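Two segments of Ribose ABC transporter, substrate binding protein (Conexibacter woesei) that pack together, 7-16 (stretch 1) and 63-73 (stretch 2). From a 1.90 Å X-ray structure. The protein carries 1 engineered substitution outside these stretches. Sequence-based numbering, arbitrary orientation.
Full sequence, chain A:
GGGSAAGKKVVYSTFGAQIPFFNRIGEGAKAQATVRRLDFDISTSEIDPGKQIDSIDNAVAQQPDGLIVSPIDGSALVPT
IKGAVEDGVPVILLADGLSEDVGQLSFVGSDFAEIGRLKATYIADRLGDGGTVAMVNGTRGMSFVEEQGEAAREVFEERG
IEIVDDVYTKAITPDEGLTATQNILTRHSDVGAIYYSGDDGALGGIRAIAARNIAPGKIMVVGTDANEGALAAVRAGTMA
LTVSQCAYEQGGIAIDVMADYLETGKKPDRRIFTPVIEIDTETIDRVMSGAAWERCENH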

# COMPACT_ATOMS: atom_id res chain seq x y z
N GLY A 7 25.67 -8.82 -13.04
CA GLY A 7 26.75 -8.66 -12.05
C GLY A 7 26.66 -7.49 -11.10
O GLY A 7 27.15 -7.56 -9.95
N LYS A 8 25.98 -6.42 -11.52
CA LYS A 8 25.81 -5.24 -10.65
C LYS A 8 25.25 -5.64 -9.30
O LYS A 8 24.35 -6.50 -9.24
CB LYS A 8 24.85 -4.22 -11.29
CG LYS A 8 25.25 -3.71 -12.64
CD LYS A 8 26.42 -2.76 -12.57
CE LYS A 8 26.82 -2.42 -13.99
NZ LYS A 8 28.10 -1.69 -13.92
N LYS A 9 25.79 -5.04 -8.24
CA LYS A 9 25.43 -5.31 -6.88
C LYS A 9 24.33 -4.31 -6.47
O LYS A 9 24.51 -3.09 -6.52
CB LYS A 9 26.62 -5.12 -5.94
N VAL A 10 23.18 -4.84 -6.10
CA VAL A 10 22.09 -4.03 -5.62
C VAL A 10 21.59 -4.61 -4.34
O VAL A 10 21.48 -5.84 -4.22
CB VAL A 10 20.96 -4.06 -6.63
CG1 VAL A 10 19.68 -3.42 -6.06
CG2 VAL A 10 21.43 -3.41 -7.91
N VAL A 11 21.25 -3.73 -3.41
CA VAL A 11 20.73 -4.09 -2.15
C VAL A 11 19.35 -3.46 -1.93
O VAL A 11 19.18 -2.28 -2.20
CB VAL A 11 21.63 -3.56 -1.06
CG1 VAL A 11 21.02 -3.85 0.30
CG2 VAL A 11 23.01 -4.25 -1.16
N TYR A 12 18.42 -4.28 -1.42
CA TYR A 12 17.13 -3.85 -0.87
C TYR A 12 17.07 -3.90 0.65
O TYR A 12 17.04 -5.01 1.23
CB TYR A 12 16.02 -4.74 -1.42
CG TYR A 12 14.62 -4.42 -0.99
CD1 TYR A 12 14.21 -3.12 -0.75
CD2 TYR A 12 13.67 -5.41 -0.95
CE1 TYR A 12 12.90 -2.83 -0.42
CE2 TYR A 12 12.37 -5.14 -0.59
CZ TYR A 12 12.01 -3.84 -0.35
OH TYR A 12 10.75 -3.59 0.01
N SER A 13 16.96 -2.71 1.25
CA SER A 13 16.73 -2.49 2.64
C SER A 13 15.25 -2.37 2.95
O SER A 13 14.59 -1.38 2.55
CB SER A 13 17.42 -1.23 3.12
OG SER A 13 16.76 -0.75 4.30
N THR A 14 14.75 -3.41 3.65
CA THR A 14 13.39 -3.44 4.12
C THR A 14 13.36 -3.73 5.65
O THR A 14 14.41 -3.61 6.35
CB THR A 14 12.52 -4.35 3.24
OG1 THR A 14 11.13 -4.16 3.55
CG2 THR A 14 12.90 -5.82 3.33
N PHE A 15 12.16 -3.97 6.17
CA PHE A 15 11.97 -4.18 7.60
C PHE A 15 10.83 -5.20 7.77
O PHE A 15 10.13 -5.56 6.80
CB PHE A 15 11.69 -2.86 8.32
CG PHE A 15 10.45 -2.16 7.84
CD1 PHE A 15 9.21 -2.43 8.43
CD2 PHE A 15 10.51 -1.26 6.77
CE1 PHE A 15 8.07 -1.79 7.99
CE2 PHE A 15 9.36 -0.64 6.32
CZ PHE A 15 8.15 -0.90 6.93
N GLY A 16 10.70 -5.70 9.00
CA GLY A 16 9.59 -6.59 9.35
C GLY A 16 9.63 -7.96 8.69
O GLY A 16 8.90 -8.22 7.70
N GLN A 63 29.63 -0.06 -0.77
CA GLN A 63 29.69 0.51 -2.14
C GLN A 63 28.84 -0.22 -3.22
O GLN A 63 29.36 -0.58 -4.32
CB GLN A 63 31.15 0.58 -2.60
CG GLN A 63 32.12 1.13 -1.57
CD GLN A 63 33.54 1.12 -2.09
OE1 GLN A 63 34.11 0.06 -2.35
NE2 GLN A 63 34.12 2.31 -2.27
N PRO A 64 27.54 -0.43 -2.94
CA PRO A 64 26.72 -1.13 -3.91
C PRO A 64 26.52 -0.27 -5.17
O PRO A 64 26.61 0.94 -5.08
CB PRO A 64 25.41 -1.34 -3.16
CG PRO A 64 25.31 -0.14 -2.27
CD PRO A 64 26.72 0.30 -1.96
N ASP A 65 26.23 -0.90 -6.30
CA ASP A 65 25.88 -0.16 -7.53
C ASP A 65 24.47 0.42 -7.45
O ASP A 65 24.15 1.28 -8.21
CB ASP A 65 25.94 -1.04 -8.73
CG ASP A 65 27.35 -1.61 -8.99
OD1 ASP A 65 28.24 -0.76 -9.10
OD2 ASP A 65 27.51 -2.87 -9.13
N GLY A 66 23.62 -0.11 -6.59
CA GLY A 66 22.28 0.47 -6.34
C GLY A 66 21.68 0.07 -5.01
O GLY A 66 22.05 -0.97 -4.44
N LEU A 67 20.86 0.95 -4.47
CA LEU A 67 20.12 0.76 -3.24
C LEU A 67 18.63 0.99 -3.49
O LEU A 67 18.25 2.05 -3.99
CB LEU A 67 20.54 1.78 -2.20
CG LEU A 67 19.96 1.76 -0.78
CD1 LEU A 67 20.14 0.43 -0.06
CD2 LEU A 67 20.58 2.85 0.07
N ILE A 68 17.81 0.02 -3.09
CA ILE A 68 16.36 0.16 -3.02
C ILE A 68 15.97 0.16 -1.52
O ILE A 68 16.52 -0.61 -0.75
CB ILE A 68 15.69 -0.97 -3.79
CG1 ILE A 68 16.30 -1.08 -5.20
CG2 ILE A 68 14.15 -0.87 -3.73
CD1 ILE A 68 15.80 -2.26 -5.98
N VAL A 69 15.07 1.06 -1.12
CA VAL A 69 14.68 1.21 0.26
C VAL A 69 13.18 1.29 0.38
O VAL A 69 12.58 2.17 -0.21
CB VAL A 69 15.22 2.50 0.89
CG1 VAL A 69 14.89 2.52 2.37
CG2 VAL A 69 16.73 2.65 0.69
N SER A 70 12.59 0.40 1.18
CA SER A 70 11.22 0.64 1.74
C SER A 70 11.38 1.21 3.16
O SER A 70 11.79 0.48 4.07
CB SER A 70 10.40 -0.64 1.78
OG SER A 70 10.25 -1.22 0.48
N PRO A 71 11.12 2.51 3.36
CA PRO A 71 11.49 3.16 4.63
C PRO A 71 10.49 2.94 5.75
O PRO A 71 9.30 3.19 5.57
CB PRO A 71 11.53 4.64 4.27
CG PRO A 71 10.57 4.77 3.15
CD PRO A 71 10.52 3.47 2.42
N ILE A 72 10.98 2.44 6.87
CA ILE A 72 10.13 2.28 8.06
C ILE A 72 9.53 3.61 8.54
O ILE A 72 8.40 3.64 8.98
CB ILE A 72 10.84 1.59 9.23
CG1 ILE A 72 9.83 1.40 10.39
CG2 ILE A 72 12.04 2.39 9.73
CD1 ILE A 72 10.26 0.31 11.34
N ASP A 73 10.26 4.70 8.47
CA ASP A 73 9.70 6.01 8.82
C ASP A 73 10.17 7.03 7.81
O ASP A 73 11.37 7.20 7.61
CB ASP A 73 10.16 6.47 10.22
CG ASP A 73 9.78 7.94 10.51
OD1 ASP A 73 8.58 8.23 10.65
OD2 ASP A 73 10.65 8.82 10.55

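Strands 9-15 and 66-69 pair in parallel, and the contact buries 761 Å² in total. The backbone ladder is regular. Val11 N donates to Gly66 O (3.1 Å), and Val11 O accepts from Ile68 N (2.8 Å). Ser13 N donates to Ile68 O (2.9 Å), and Ser13 O accepts from Ser70 N (3.0 Å).

Phe15, Ser70 and Ile68 are the most covered residues. Phe15, with chi1 in p, points its CB toward stretch 2. Ile72 CB lies 3.9 Å from the centroid of the Phe15 ring, over one face, in a CH-pi contact. The carbonyl Ser70 O sits at the ring edge, 3.5 Å from Phe15 CD2. A flat aromatic ring serves both contacts.

Ser70 also points toward stretch 1. Its OG forms a very short hydrogen bond, 2.5 Å, with Tyr12 OH. Tyr12 has its CB on the same sheet face as that of Ile68, but the end of its side chain comes nearer to stretch 2, which brings its hydroxyl to Ser70 OG.

Ile68 shares a sheet face with Val10 and Tyr12. Its CG2 packs 3.7 Å from Tyr12 CD1, and its CD1 lies 4.1 Å from Val10 CG1. On this face Gly66 has no side chain; a CB there would sit tightly against Val10 CG2.

At the start of the pairing, Asp65 OD2 accepts from Lys9 N (2.9 Å), so the side-chain carboxylate supplies an acceptor for the backbone NH just before the ladder.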